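PDB 5A7Z: tRNA (adenine(9)-N1)-methyltransferase from Sulfolobus acidocaldarius, which catalyses the S-adenosyl-L-methionine-dependent methylation of adenosine 9 in tRNA at N1, giving N(1)-methyladenosine. Local coordinates for residues 49-57 against 139-147. Sequence-based numbering, arbitrary orientation.
Sequences QSLAIKMLL and IRKFLWDGN
Gln-49 and Ile-53, one turn apart on helix 48-57, face the C-terminal end of helix 122-142 and the loop after it, with CA of Ile-53 6.7 Å from CA of Trp-144. Gln-49 makes the polar link: CG stands anti to the backbone N (chi1 -177°) and the chain bends at chi2, bringing the amide against the carbonyls of Arg-140 and Leu-143. Gln-49 NE2 donates to Arg-140 O at 3.0 Å (N-H...O 161°) from above the carbonyl plane, and to Leu-143 O, also 3.0 Å away but less straight (144°), in plane and on a lone pair; both acceptors lie close to the plane of the Gln-49 amide, which fixes its rotation. A leucine here would probably leave the carbonyls of Arg-140 and Leu-143 without this shared donor. One turn on, Ile-53 CD1 packs 3.8 Å from Trp-144 CB, while Leu-56 CD1 reaches the indole obliquely near CE3. Beyond them Leu-57 CD1 lies over one face of the Arg-140 guanidinium, 3.3 Å from NE. Asp-145 grips the Arg-140 guanidinium side-on in a salt bridge, Arg-140 NE to Asp-145 OD1 at 2.8 Å and Arg-140 NH2 to Asp-145 OD2 at 2.9 Å; Asp-145 OD2 also accepts from the backbone N of Arg-160. Leu-23 of helix 22-33 also packs on Gln-49, and helix 242-255 packs on Phe-142. The contact thus joins the N-terminal part of the chain to the SPOUT methyltransferase domain. Its only direct hydrogen bonds come from one neutral amide, whereas the charged pair lies within 139-147, so the join combines two amide-to-carbonyl hydrogen bonds with packing of aliphatic side chains.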
loop_
_atom_site.group_PDB
_atom_site.type_symbol
_atom_site.label_atom_id
_atom_site.label_comp_id
_atom_site.label_asym_id
_atom_site.label_seq_id
_atom_site.Cartn_x
_atom_site.Cartn_y
_atom_site.Cartn_z
ATOM N N GLN A 49 -2.901 -1.652 11.817
ATOM C CA GLN A 49 -2.648 -2.105 10.443
ATOM C C GLN A 49 -1.792 -3.345 10.448
ATOM O O GLN A 49 -1.962 -4.213 9.600
ATOM C CB GLN A 49 -1.974 -1.006 9.597
ATOM C CG GLN A 49 -1.740 -1.391 8.125
ATOM C CD GLN A 49 -0.472 -2.200 7.926
ATOM O OE1 GLN A 49 0.372 -2.242 8.797
ATOM N NE2 GLN A 49 -0.344 -2.853 6.780
ATOM N N SER A 50 -0.841 -3.395 11.378
ATOM C CA SER A 50 0.042 -4.558 11.566
ATOM C C SER A 50 -0.771 -5.734 12.085
ATOM O O SER A 50 -0.587 -6.846 11.683
ATOM C CB SER A 50 1.163 -4.228 12.556
ATOM O OG SER A 50 1.969 -3.124 12.097
ATOM N N LEU A 51 -1.713 -5.466 12.946
ATOM C CA LEU A 51 -2.506 -6.530 13.484
ATOM C C LEU A 51 -3.403 -7.042 12.396
ATOM O O LEU A 51 -3.546 -8.237 12.239
ATOM C CB LEU A 51 -3.310 -6.051 14.684
ATOM C CG LEU A 51 -2.470 -5.448 15.827
ATOM C CD1 LEU A 51 -3.390 -5.106 16.994
ATOM C CD2 LEU A 51 -1.370 -6.382 16.297
ATOM N N ALA A 52 -3.996 -6.130 11.628
ATOM C CA ALA A 52 -4.899 -6.536 10.544
ATOM C C ALA A 52 -4.188 -7.454 9.579
ATOM O O ALA A 52 -4.718 -8.489 9.207
ATOM C CB ALA A 52 -5.440 -5.338 9.810
ATOM N N ILE A 53 -2.957 -7.111 9.226
ATOM C CA ILE A 53 -2.197 -7.915 8.305
ATOM C C ILE A 53 -2.037 -9.329 8.835
ATOM O O ILE A 53 -2.183 -10.296 8.077
ATOM C CB ILE A 53 -0.790 -7.312 8.005
ATOM C CG1 ILE A 53 -0.848 -6.417 6.771
ATOM C CG2 ILE A 53 0.227 -8.417 7.710
ATOM C CD1 ILE A 53 -1.286 -7.154 5.507
ATOM N N LYS A 54 -1.697 -9.458 10.116
ATOM C CA LYS A 54 -1.495 -10.783 10.687
ATOM C C LYS A 54 -2.818 -11.556 10.751
ATOM O O LYS A 54 -2.854 -12.785 10.631
ATOM C CB LYS A 54 -0.854 -10.676 12.062
ATOM C CG LYS A 54 0.639 -10.319 12.007
ATOM C CD LYS A 54 1.447 -11.122 13.030
ATOM C CE LYS A 54 2.958 -10.882 12.898
ATOM N NZ LYS A 54 3.702 -11.567 13.987
HETATM N N MSE A 55 -3.904 -10.834 10.917
HETATM C CA MSE A 55 -5.190 -11.472 11.036
HETATM C C MSE A 55 -5.633 -11.946 9.681
HETATM O O MSE A 55 -6.251 -12.982 9.564
HETATM C CB MSE A 55 -6.192 -10.496 11.629
HETATM C CG MSE A 55 -7.498 -11.226 11.897
HETATM SE SE MSE A 55 -8.741 -10.026 12.832
HETATM C CE MSE A 55 -8.858 -8.740 11.335
ATOM N N LEU A 56 -5.330 -11.169 8.647
ATOM C CA LEU A 56 -5.762 -11.491 7.294
ATOM C C LEU A 56 -4.910 -12.568 6.650
ATOM O O LEU A 56 -5.419 -13.363 5.885
ATOM C CB LEU A 56 -5.712 -10.256 6.402
ATOM C CG LEU A 56 -6.786 -9.201 6.646
ATOM C CD1 LEU A 56 -6.354 -7.868 6.031
ATOM C CD2 LEU A 56 -8.156 -9.649 6.116
ATOM N N LEU A 57 -3.618 -12.585 6.954
ATOM C CA LEU A 57 -2.682 -13.457 6.245
ATOM C C LEU A 57 -2.131 -14.624 7.077
ATOM O O LEU A 57 -1.872 -15.672 6.519
ATOM C CB LEU A 57 -1.500 -12.633 5.669
ATOM C CG LEU A 57 -1.864 -11.595 4.591
ATOM C CD1 LEU A 57 -0.642 -10.779 4.182
ATOM C CD2 LEU A 57 -2.502 -12.253 3.376
ATOM N N ILE A 139 3.623 -3.251 0.114
ATOM C CA ILE A 139 2.160 -3.084 0.256
ATOM C C ILE A 139 1.684 -3.596 1.625
ATOM O O ILE A 139 0.814 -3.017 2.269
ATOM C CB ILE A 139 1.368 -3.713 -0.895
ATOM C CG1 ILE A 139 0.028 -2.981 -1.091
ATOM C CG2 ILE A 139 1.088 -5.184 -0.663
ATOM C CD1 ILE A 139 0.153 -1.584 -1.638
ATOM N N ARG A 140 2.336 -4.624 2.099
ATOM C CA ARG A 140 1.983 -5.221 3.375
ATOM C C ARG A 140 2.374 -4.393 4.594
ATOM O O ARG A 140 1.843 -4.617 5.644
ATOM C CB ARG A 140 2.594 -6.594 3.464
ATOM C CG ARG A 140 1.767 -7.614 2.751
ATOM C CD ARG A 140 2.455 -8.959 2.793
ATOM N NE ARG A 140 1.677 -9.930 2.049
ATOM C CZ ARG A 140 2.017 -11.207 1.890
ATOM N NH1 ARG A 140 3.138 -11.672 2.415
ATOM N NH2 ARG A 140 1.239 -12.012 1.178
ATOM N N LYS A 141 3.254 -3.432 4.394
ATOM C CA LYS A 141 3.647 -2.487 5.394
ATOM C C LYS A 141 2.598 -1.389 5.590
ATOM O O LYS A 141 2.503 -0.832 6.630
ATOM C CB LYS A 141 4.960 -1.828 4.981
ATOM C CG LYS A 141 6.209 -2.278 5.666
ATOM C CD LYS A 141 6.397 -3.756 5.656
ATOM C CE LYS A 141 7.854 -4.144 5.521
ATOM N NZ LYS A 141 8.046 -5.585 5.215
ATOM N N PHE A 142 1.844 -1.083 4.539
ATOM C CA PHE A 142 0.902 0.028 4.594
ATOM C C PHE A 142 -0.551 -0.418 4.489
ATOM O O PHE A 142 -1.403 0.028 5.259
ATOM C CB PHE A 142 1.215 1.046 3.494
ATOM C CG PHE A 142 2.575 1.672 3.618
ATOM C CD1 PHE A 142 3.696 1.028 3.123
ATOM C CD2 PHE A 142 2.731 2.905 4.228
ATOM C CE1 PHE A 142 4.949 1.601 3.235
ATOM C CE2 PHE A 142 3.981 3.485 4.343
ATOM C CZ PHE A 142 5.091 2.831 3.846
ATOM N N LEU A 143 -0.834 -1.293 3.531
ATOM C CA LEU A 143 -2.186 -1.717 3.283
ATOM C C LEU A 143 -2.273 -3.219 3.354
ATOM O O LEU A 143 -1.892 -3.772 4.325
ATOM C CB LEU A 143 -2.638 -1.218 1.922
ATOM C CG LEU A 143 -2.739 0.290 1.768
ATOM C CD1 LEU A 143 -2.680 0.819 0.356
ATOM C CD2 LEU A 143 -3.890 0.886 2.538
ATOM N N TRP A 144 -2.755 -3.864 2.306
ATOM C CA TRP A 144 -2.668 -5.294 2.185
ATOM C C TRP A 144 -2.556 -5.685 0.727
ATOM O O TRP A 144 -2.692 -4.842 -0.127
ATOM C CB TRP A 144 -3.817 -5.986 2.898
ATOM C CG TRP A 144 -4.999 -6.185 2.116
ATOM C CD1 TRP A 144 -5.808 -5.248 1.640
ATOM C CD2 TRP A 144 -5.518 -7.418 1.692
ATOM N NE1 TRP A 144 -6.816 -5.798 0.934
ATOM C CE2 TRP A 144 -6.659 -7.148 0.952
ATOM C CE3 TRP A 144 -5.127 -8.735 1.860
ATOM C CZ2 TRP A 144 -7.411 -8.135 0.382
ATOM C CZ3 TRP A 144 -5.875 -9.704 1.303
ATOM C CH2 TRP A 144 -7.007 -9.404 0.576
ATOM N N ASP A 145 -2.264 -6.953 0.472
ATOM C CA ASP A 145 -2.098 -7.478 -0.883
ATOM C C ASP A 145 -3.113 -6.933 -1.882
ATOM O O ASP A 145 -2.802 -6.716 -3.005
ATOM C CB ASP A 145 -2.190 -9.012 -0.948
ATOM C CG ASP A 145 -1.176 -9.727 -0.087
ATOM O OD1 ASP A 145 -0.727 -9.186 0.911
ATOM O OD2 ASP A 145 -0.840 -10.851 -0.406
ATOM N N GLY A 146 -4.348 -6.774 -1.446
ATOM C CA GLY A 146 -5.484 -6.582 -2.376
ATOM C C GLY A 146 -5.496 -5.197 -2.985
ATOM O O GLY A 146 -6.261 -4.923 -3.901
ATOM N N ASN A 147 -4.636 -4.333 -2.477
ATOM C CA ASN A 147 -4.488 -2.981 -2.969
ATOM C C ASN A 147 -3.401 -2.906 -4.009
ATOM O O ASN A 147 -3.097 -1.880 -4.492
ATOM C CB ASN A 147 -4.160 -2.021 -1.835
ATOM C CG ASN A 147 -5.303 -1.814 -0.872
ATOM O OD1 ASN A 147 -5.341 -2.389 0.170
ATOM N ND2 ASN A 147 -6.213 -0.987 -1.224
#